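Dhd127_a (Synthetic construct, PDB 6DLM) is a computationally designed helical hairpin that pairs with a second designed chain, Dhd127_b, to form a coiled-coil heterodimer. Local coordinates at residues Q16-V19 and R20-R24; G39-E43 and E44-R48. All coordinates share one frame; numbering follows the deposited sequence.

Contact 1: Q16-V19 and R20-R24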
ATOM      1  N   GLN A  16      -1.633   0.009  -9.329  1.00 10.10           N
ATOM      2  CA  GLN A  16      -0.792  -1.177  -9.471  1.00 12.50           C
ATOM      3  C   GLN A  16       0.609  -0.942  -8.880  1.00 14.18           C
ATOM      4  O   GLN A  16       1.134  -1.796  -8.200  1.00 13.57           O
ATOM      5  CB  GLN A  16      -0.688  -1.600 -10.932  1.00 11.28           C
ATOM      6  CG  GLN A  16      -2.018  -2.004 -11.527  1.00 18.68           C
ATOM      7  CD  GLN A  16      -1.869  -2.663 -12.878  1.00 14.81           C
ATOM      8  OE1 GLN A  16      -1.212  -2.138 -13.760  1.00 13.83           O
ATOM      9  NE2 GLN A  16      -2.489  -3.817 -13.042  1.00 13.25           N
ATOM     10  N   HIS A  17       1.170   0.228  -9.122  1.00 13.71           N
ATOM     11  CA  HIS A  17       2.472   0.556  -8.565  1.00 16.57           C
ATOM     12  C   HIS A  17       2.422   0.536  -7.026  1.00 11.29           C
ATOM     13  O   HIS A  17       3.291  -0.021  -6.387  1.00 13.46           O
ATOM     14  CB  HIS A  17       2.891   1.937  -9.056  1.00 16.18           C
ATOM     15  CG  HIS A  17       4.065   2.508  -8.333  1.00 17.56           C
ATOM     16  ND1 HIS A  17       3.950   3.536  -7.427  1.00 28.95           N
ATOM     17  CD2 HIS A  17       5.379   2.197  -8.382  1.00 19.77           C
ATOM     18  CE1 HIS A  17       5.141   3.836  -6.948  1.00 23.29           C
ATOM     19  NE2 HIS A  17       6.026   3.037  -7.509  1.00 29.12           N
ATOM     20  N   LEU A  18       1.373   1.106  -6.460  1.00 13.14           N
ATOM     21  CA  LEU A  18       1.217   1.123  -5.016  1.00 11.21           C
ATOM     22  C   LEU A  18       1.127  -0.309  -4.452  1.00 11.46           C
ATOM     23  O   LEU A  18       1.732  -0.607  -3.440  1.00 13.69           O
ATOM     24  CB  LEU A  18      -0.026   1.926  -4.667  1.00 14.42           C
ATOM     25  CG  LEU A  18      -0.444   2.136  -3.224  1.00 16.35           C
ATOM     26  CD1 LEU A  18       0.667   2.727  -2.376  1.00 18.32           C
ATOM     27  CD2 LEU A  18      -1.657   3.045  -3.228  1.00 18.60           C
ATOM     28  N   VAL A  19       0.379  -1.181  -5.105  1.00 13.48           N
ATOM     29  CA  VAL A  19       0.291  -2.560  -4.638  1.00 10.94           C
ATOM     30  C   VAL A  19       1.634  -3.299  -4.715  1.00 13.51           C
ATOM     31  O   VAL A  19       1.990  -4.003  -3.795  1.00 14.35           O
ATOM     32  CB  VAL A  19      -0.782  -3.353  -5.396  1.00 15.73           C
ATOM     33  CG1 VAL A  19      -0.779  -4.803  -4.960  1.00 16.31           C
ATOM     34  CG2 VAL A  19      -2.143  -2.739  -5.160  1.00 19.39           C
ATOM     35  N   ARG A  20       2.375  -3.137  -5.806  1.00 14.12           N
ATOM     36  CA  ARG A  20       3.670  -3.800  -5.900  1.00 12.29           C
ATOM     37  C   ARG A  20       4.631  -3.373  -4.782  1.00 14.87           C
ATOM     38  O   ARG A  20       5.285  -4.211  -4.194  1.00 14.22           O
ATOM     39  CB  ARG A  20       4.335  -3.552  -7.257  1.00 19.17           C
ATOM     40  CG  ARG A  20       3.592  -4.158  -8.433  1.00 19.86           C
ATOM     41  CD  ARG A  20       4.373  -3.990  -9.734  1.00 15.81           C
ATOM     42  NE  ARG A  20       4.562  -2.593 -10.099  1.00 11.72           N
ATOM     43  CZ  ARG A  20       3.787  -1.924 -10.942  1.00 11.28           C
ATOM     44  NH1 ARG A  20       2.754  -2.516 -11.515  1.00 15.48           N
ATOM     45  NH2 ARG A  20       4.037  -0.659 -11.208  1.00 14.41           N
ATOM     46  N   LEU A  21       4.643  -2.076  -4.484  1.00 12.57           N
ATOM     47  CA  LEU A  21       5.480  -1.527  -3.424  1.00 13.90           C
ATOM     48  C   LEU A  21       5.092  -2.077  -2.060  1.00 12.05           C
ATOM     49  O   LEU A  21       5.934  -2.418  -1.255  1.00 12.59           O
ATOM     50  CB  LEU A  21       5.317  -0.017  -3.361  1.00 13.98           C
ATOM     51  CG  LEU A  21       6.159   0.863  -4.259  1.00 37.85           C
ATOM     52  CD1 LEU A  21       6.192   2.254  -3.647  1.00 36.20           C
ATOM     53  CD2 LEU A  21       7.570   0.316  -4.385  1.00 35.66           C
ATOM     54  N   LEU A  22       3.795  -2.144  -1.814  1.00 14.66           N
ATOM     55  CA  LEU A  22       3.287  -2.672  -0.551  1.00 12.94           C
ATOM     56  C   LEU A  22       3.706  -4.134  -0.425  1.00 17.68           C
ATOM     57  O   LEU A  22       4.180  -4.545   0.620  1.00 14.77           O
ATOM     58  CB  LEU A  22       1.771  -2.600  -0.465  1.00 13.48           C
ATOM     59  CG  LEU A  22       1.181  -1.202  -0.345  1.00 13.85           C
ATOM     60  CD1 LEU A  22      -0.284  -1.216  -0.728  1.00 12.96           C
ATOM     61  CD2 LEU A  22       1.357  -0.679   1.068  1.00 19.01           C
ATOM     62  N   GLU A  23       3.553  -4.899  -1.496  1.00 16.06           N
ATOM     63  CA  GLU A  23       3.967  -6.300  -1.467  1.00 14.68           C
ATOM     64  C   GLU A  23       5.480  -6.397  -1.193  1.00 17.47           C
ATOM     65  O   GLU A  23       5.901  -7.273  -0.455  1.00 15.14           O
ATOM     66  CB  GLU A  23       3.578  -7.024  -2.761  1.00 12.58           C
ATOM     67  CG  GLU A  23       2.078  -7.093  -2.979  1.00 13.36           C
ATOM     68  CD  GLU A  23       1.684  -7.615  -4.357  1.00 20.37           C
ATOM     69  OE1 GLU A  23       0.725  -8.392  -4.435  1.00 23.44           O
ATOM     70  OE2 GLU A  23       2.323  -7.244  -5.353  1.00 18.49           O
ATOM     71  N   ARG A  24       6.258  -5.497  -1.775  1.00 12.96           N
ATOM     72  CA  ARG A  24       7.688  -5.465  -1.526  1.00 10.83           C
ATOM     73  C   ARG A  24       7.993  -5.154  -0.056  1.00 16.45           C
ATOM     74  O   ARG A  24       8.822  -5.807   0.550  1.00 12.91           O
ATOM     75  CB  ARG A  24       8.347  -4.416  -2.411  1.00 17.19           C
ATOM     76  CG  ARG A  24       9.834  -4.273  -2.201  1.00 22.66           C
ATOM     77  CD  ARG A  24      10.413  -3.314  -3.226  1.00 33.53           C
ATOM     78  NE  ARG A  24      11.563  -2.596  -2.713  1.00 40.72           N
ATOM     79  CZ  ARG A  24      11.977  -1.433  -3.189  1.00 42.42           C
ATOM     80  NH1 ARG A  24      11.332  -0.859  -4.192  1.00 42.38           N
ATOM     81  NH2 ARG A  24      13.038  -0.847  -2.668  1.00 53.67           N
TER
HETATM   82  O   HOH W   1       1.477  -1.423 -13.776  1.00 14.95           O
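The Arg20 guanidinium lies flat against the helix turn before it, with His17 CA 3.3 Å above its plane and Gln16 O over the same face, both set toward the rim. In the plane, at its edge, sits a water. A bend at the third torsion (chi3 -63°) folds the chain back to this place. The His17 imidazole is covered on one face by Leu21, whose CG stands 4.3 Å from the centroid of the His17 ring, a CH-pi contact 26° off the normal; near the ring plane, Arg20 NH2 comes to the edge.

The water joins the two polar ends: Arg20 NH1 gives it a hydrogen bond of 2.8 Å, and it gives one of 2.8 Å to Gln16 OE1. Underneath runs ordinary alpha-helical bonding, residue i to i+4, for instance from Glu23 N to Val19 O at 2.9 Å.

On the bundle side Leu18 CG touches Leu22 CD1 at 4.2 Å, and both leucines pack on Leu56 of helix 44-73 and on Ile22 of the chain of Dhd127_b. Glu23 reaches back with an extended chain, laying its CD 3.8 Å from Val19 CG1. Its OE2 goes on to a salt bridge with Arg61 of the chain of Dhd127_b.

The chemistry thus divides round the helix: Leu18 and Leu22 fill the coiled-coil core, Glu23 makes a charged link to the partner chain, and the Arg20 guanidinium rests on the backbone by one face, tied through NH1 and the water to the Gln16 amide, with at most a slight electrostatic gain from the nearby carbonyl.

Contact 2: G39-E43 and E44-R48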
ATOM      1  N   GLY A  39      20.503 -11.649  15.497  1.00 35.04           N
ATOM      2  CA  GLY A  39      21.299 -10.555  16.023  1.00 38.38           C
ATOM      3  C   GLY A  39      22.287  -9.880  15.076  1.00 40.80           C
ATOM      4  O   GLY A  39      23.362  -9.474  15.514  1.00 39.92           O
ATOM      5  N   GLU A  40      21.916  -9.742  13.808  1.00 37.83           N
ATOM      6  CA  GLU A  40      22.764  -9.093  12.801  1.00 39.65           C
ATOM      7  C   GLU A  40      22.247  -7.746  12.226  1.00 38.59           C
ATOM      8  O   GLU A  40      22.604  -7.402  11.110  1.00 32.43           O
ATOM      9  CB  GLU A  40      23.052 -10.063  11.645  1.00 45.16           C
ATOM     10  CG  GLU A  40      24.049 -11.162  11.957  1.00 40.75           C
ATOM     11  CD  GLU A  40      24.133 -12.193  10.849  1.00 53.73           C
ATOM     12  OE1 GLU A  40      23.403 -12.058   9.849  1.00 52.44           O
ATOM     13  OE2 GLU A  40      24.927 -13.143  10.974  1.00 72.17           O
ATOM     14  N   VAL A  41      21.380  -7.049  12.934  1.00 26.73           N
ATOM     15  CA  VAL A  41      20.875  -5.821  12.379  1.00 32.75           C
ATOM     16  C   VAL A  41      22.032  -4.855  12.181  1.00 49.75           C
ATOM     17  O   VAL A  41      22.875  -4.682  13.055  1.00 38.66           O
ATOM     18  CB  VAL A  41      19.811  -5.198  13.289  1.00 30.33           C
ATOM     19  CG1 VAL A  41      19.620  -3.738  12.940  1.00 49.22           C
ATOM     20  CG2 VAL A  41      18.506  -5.968  13.185  1.00 31.09           C
ATOM     21  N   ASP A  42      22.085  -4.257  11.005  1.00 42.61           N
ATOM     22  CA  ASP A  42      23.117  -3.278  10.701  1.00 46.22           C
ATOM     23  C   ASP A  42      22.696  -1.812  10.517  1.00 48.31           C
ATOM     24  O   ASP A  42      23.531  -1.081   9.991  1.00 42.26           O
ATOM     25  CB  ASP A  42      23.883  -3.710   9.440  1.00 42.85           C
ATOM     26  CG  ASP A  42      23.050  -3.602   8.154  1.00 52.38           C
ATOM     27  OD1 ASP A  42      22.081  -2.821   8.097  1.00 41.24           O
ATOM     28  OD2 ASP A  42      23.384  -4.301   7.180  1.00 36.66           O
ATOM     29  N   GLU A  43      21.446  -1.448  10.828  1.00 32.41           N
ATOM     30  CA  GLU A  43      20.906  -0.088  10.644  1.00 30.10           C
ATOM     31  C   GLU A  43      20.406   0.224   9.204  1.00 28.08           C
ATOM     32  O   GLU A  43      19.349   0.813   9.038  1.00 26.97           O
ATOM     33  CB  GLU A  43      21.904   0.977  11.095  1.00 36.81           C
ATOM     34  CG  GLU A  43      22.491   0.745  12.475  1.00 41.72           C
ATOM     35  CD  GLU A  43      21.441   0.516  13.543  1.00 65.21           C
ATOM     36  OE1 GLU A  43      20.455   1.279  13.588  1.00 71.60           O
ATOM     37  OE2 GLU A  43      21.610  -0.423  14.344  1.00 62.80           O
ATOM     38  N   GLU A  44      21.187  -0.100   8.180  1.00 28.76           N
ATOM     39  CA  GLU A  44      20.807   0.077   6.795  1.00 28.23           C
ATOM     40  C   GLU A  44      19.530  -0.708   6.457  1.00 21.44           C
ATOM     41  O   GLU A  44      18.727  -0.216   5.680  1.00 23.88           O
ATOM     42  CB  GLU A  44      21.967  -0.348   5.887  1.00 26.04           C
ATOM     43  CG  GLU A  44      21.754  -0.118   4.399  1.00 29.21           C
ATOM     44  CD  GLU A  44      21.706   1.347   4.011  1.00 61.94           C
ATOM     45  OE1 GLU A  44      22.040   2.212   4.851  1.00 46.88           O
ATOM     46  OE2 GLU A  44      21.327   1.630   2.855  1.00 46.86           O
ATOM     47  N   GLU A  45      19.335  -1.916   6.985  1.00 18.90           N
ATOM     48  CA  GLU A  45      18.094  -2.613   6.659  1.00 27.38           C
ATOM     49  C   GLU A  45      16.895  -1.805   7.173  1.00 22.92           C
ATOM     50  O   GLU A  45      15.890  -1.726   6.502  1.00 20.20           O
ATOM     51  CB  GLU A  45      18.066  -4.040   7.188  1.00 33.87           C
ATOM     52  CG  GLU A  45      17.936  -4.143   8.687  1.00 34.06           C
ATOM     53  CD  GLU A  45      19.194  -3.723   9.401  1.00 49.49           C
ATOM     54  OE1 GLU A  45      20.186  -4.482   9.343  1.00 47.02           O
ATOM     55  OE2 GLU A  45      19.192  -2.640  10.011  1.00 35.97           O
ATOM     56  N   LEU A  46      17.000  -1.231   8.370  1.00 25.78           N
ATOM     57  CA  LEU A  46      15.946  -0.400   8.921  1.00 18.61           C
ATOM     58  C   LEU A  46      15.744   0.839   8.063  1.00 29.11           C
ATOM     59  O   LEU A  46      14.618   1.255   7.838  1.00 23.63           O
ATOM     60  CB  LEU A  46      16.303   0.000  10.348  1.00 25.43           C
ATOM     61  CG  LEU A  46      16.449  -1.211  11.261  1.00 19.14           C
ATOM     62  CD1 LEU A  46      17.099  -0.843  12.581  1.00 29.90           C
ATOM     63  CD2 LEU A  46      15.099  -1.860  11.476  1.00 26.83           C
ATOM     64  N   LYS A  47      16.839   1.434   7.600  1.00 18.39           N
ATOM     65  CA  LYS A  47      16.745   2.605   6.738  1.00 26.54           C
ATOM     66  C   LYS A  47      15.993   2.267   5.446  1.00 23.59           C
ATOM     67  O   LYS A  47      15.191   3.067   4.986  1.00 25.72           O
ATOM     68  CB  LYS A  47      18.132   3.142   6.378  1.00 34.68           C
ATOM     69  CG  LYS A  47      18.100   4.515   5.716  1.00 60.22           C
ATOM     70  CD  LYS A  47      18.996   4.593   4.484  1.00 72.06           C
ATOM     71  CE  LYS A  47      18.758   5.879   3.697  1.00 66.48           C
ATOM     72  NZ  LYS A  47      18.898   5.694   2.227  1.00 67.49           N
ATOM     73  N   ARG A  48      16.251   1.097   4.885  1.00 17.99           N
ATOM     74  CA  ARG A  48      15.559   0.694   3.672  1.00 15.51           C
ATOM     75  C   ARG A  48      14.050   0.595   3.920  1.00 16.24           C
ATOM     76  O   ARG A  48      13.275   1.021   3.087  1.00 21.63           O
ATOM     77  CB  ARG A  48      16.107  -0.625   3.137  1.00 23.37           C
ATOM     78  CG  ARG A  48      17.485  -0.486   2.514  1.00 34.03           C
ATOM     79  CD  ARG A  48      17.862  -1.700   1.688  1.00 25.75           C
ATOM     80  NE  ARG A  48      18.020  -2.897   2.500  1.00 30.00           N
ATOM     81  CZ  ARG A  48      19.182  -3.316   2.983  1.00 31.90           C
ATOM     82  NH1 ARG A  48      20.289  -2.642   2.731  1.00 33.91           N
ATOM     83  NH2 ARG A  48      19.235  -4.413   3.711  1.00 32.06           N
TER
HETATM   84  O   HOH W   2      20.465  -6.205   7.456  1.00 31.37           O
HETATM   85  O   HOH W   3      21.730  -5.312   5.106  1.00 34.05           O
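Asp42 and Glu45 bind each other's backbone. Glu45 N donates to Asp42 OD1 at 3.1 Å, nearly along the C-O axis, while Asp42 N points at Glu45 OE1 on its syn side, at a modelled 2.5 Å that is doubtfully short. Both side chains start squeezed between backbone N and carbonyl carbon (chi1 70° and 71°) and run antiparallel alongside one another, their carboxylate planes 37° apart.

Asp42 OD1 and Glu45 OE1 are modelled 2.8 Å apart, which would be strained if both acids are charged, so one may be protonated or the local model imprecise; water 2 donates to Glu45 OE1. The other oxygen, Glu45 OE2, accepts Leu46 N on its anti side.

This reciprocal exchange at the start of helix 44-73 resembles a capping box, but it starts at Asp42, one residue before the N-cap residue Glu43. Glu43 O takes Lys47 N at 3.0 Å, the first full helical turn.

Farther out, Val41 CG1 lies 3.9 Å from Leu46 CD1, and Val41 also rests on Val35 of helix 3-37. Water 3 bridges Asp42 OD2 to Arg48 NH2, and Glu43 OE2 forms a salt bridge with Arg39 of the chain of Dhd127_b.

Contact 1 sits near the middle of the chain, its centre about 6 Å from the chain centre, whereas contact 2 lies at the hairpin end, about 21 Å out. Their centres are about 22 Å apart and their nearest atoms about 6 Å, without touching. Contact 1 comes first in the chain, the rest of helix 3-37 leading on to the loop of contact 2. The two meet indirectly through helix 44-73: contact 2 starts that helix, and farther along it Leu56 packs on the leucines of contact 1. Each also sends a glutamate to an arginine of the Dhd127_b chain, so the heterodimer interface reaches both mid-bundle and turn.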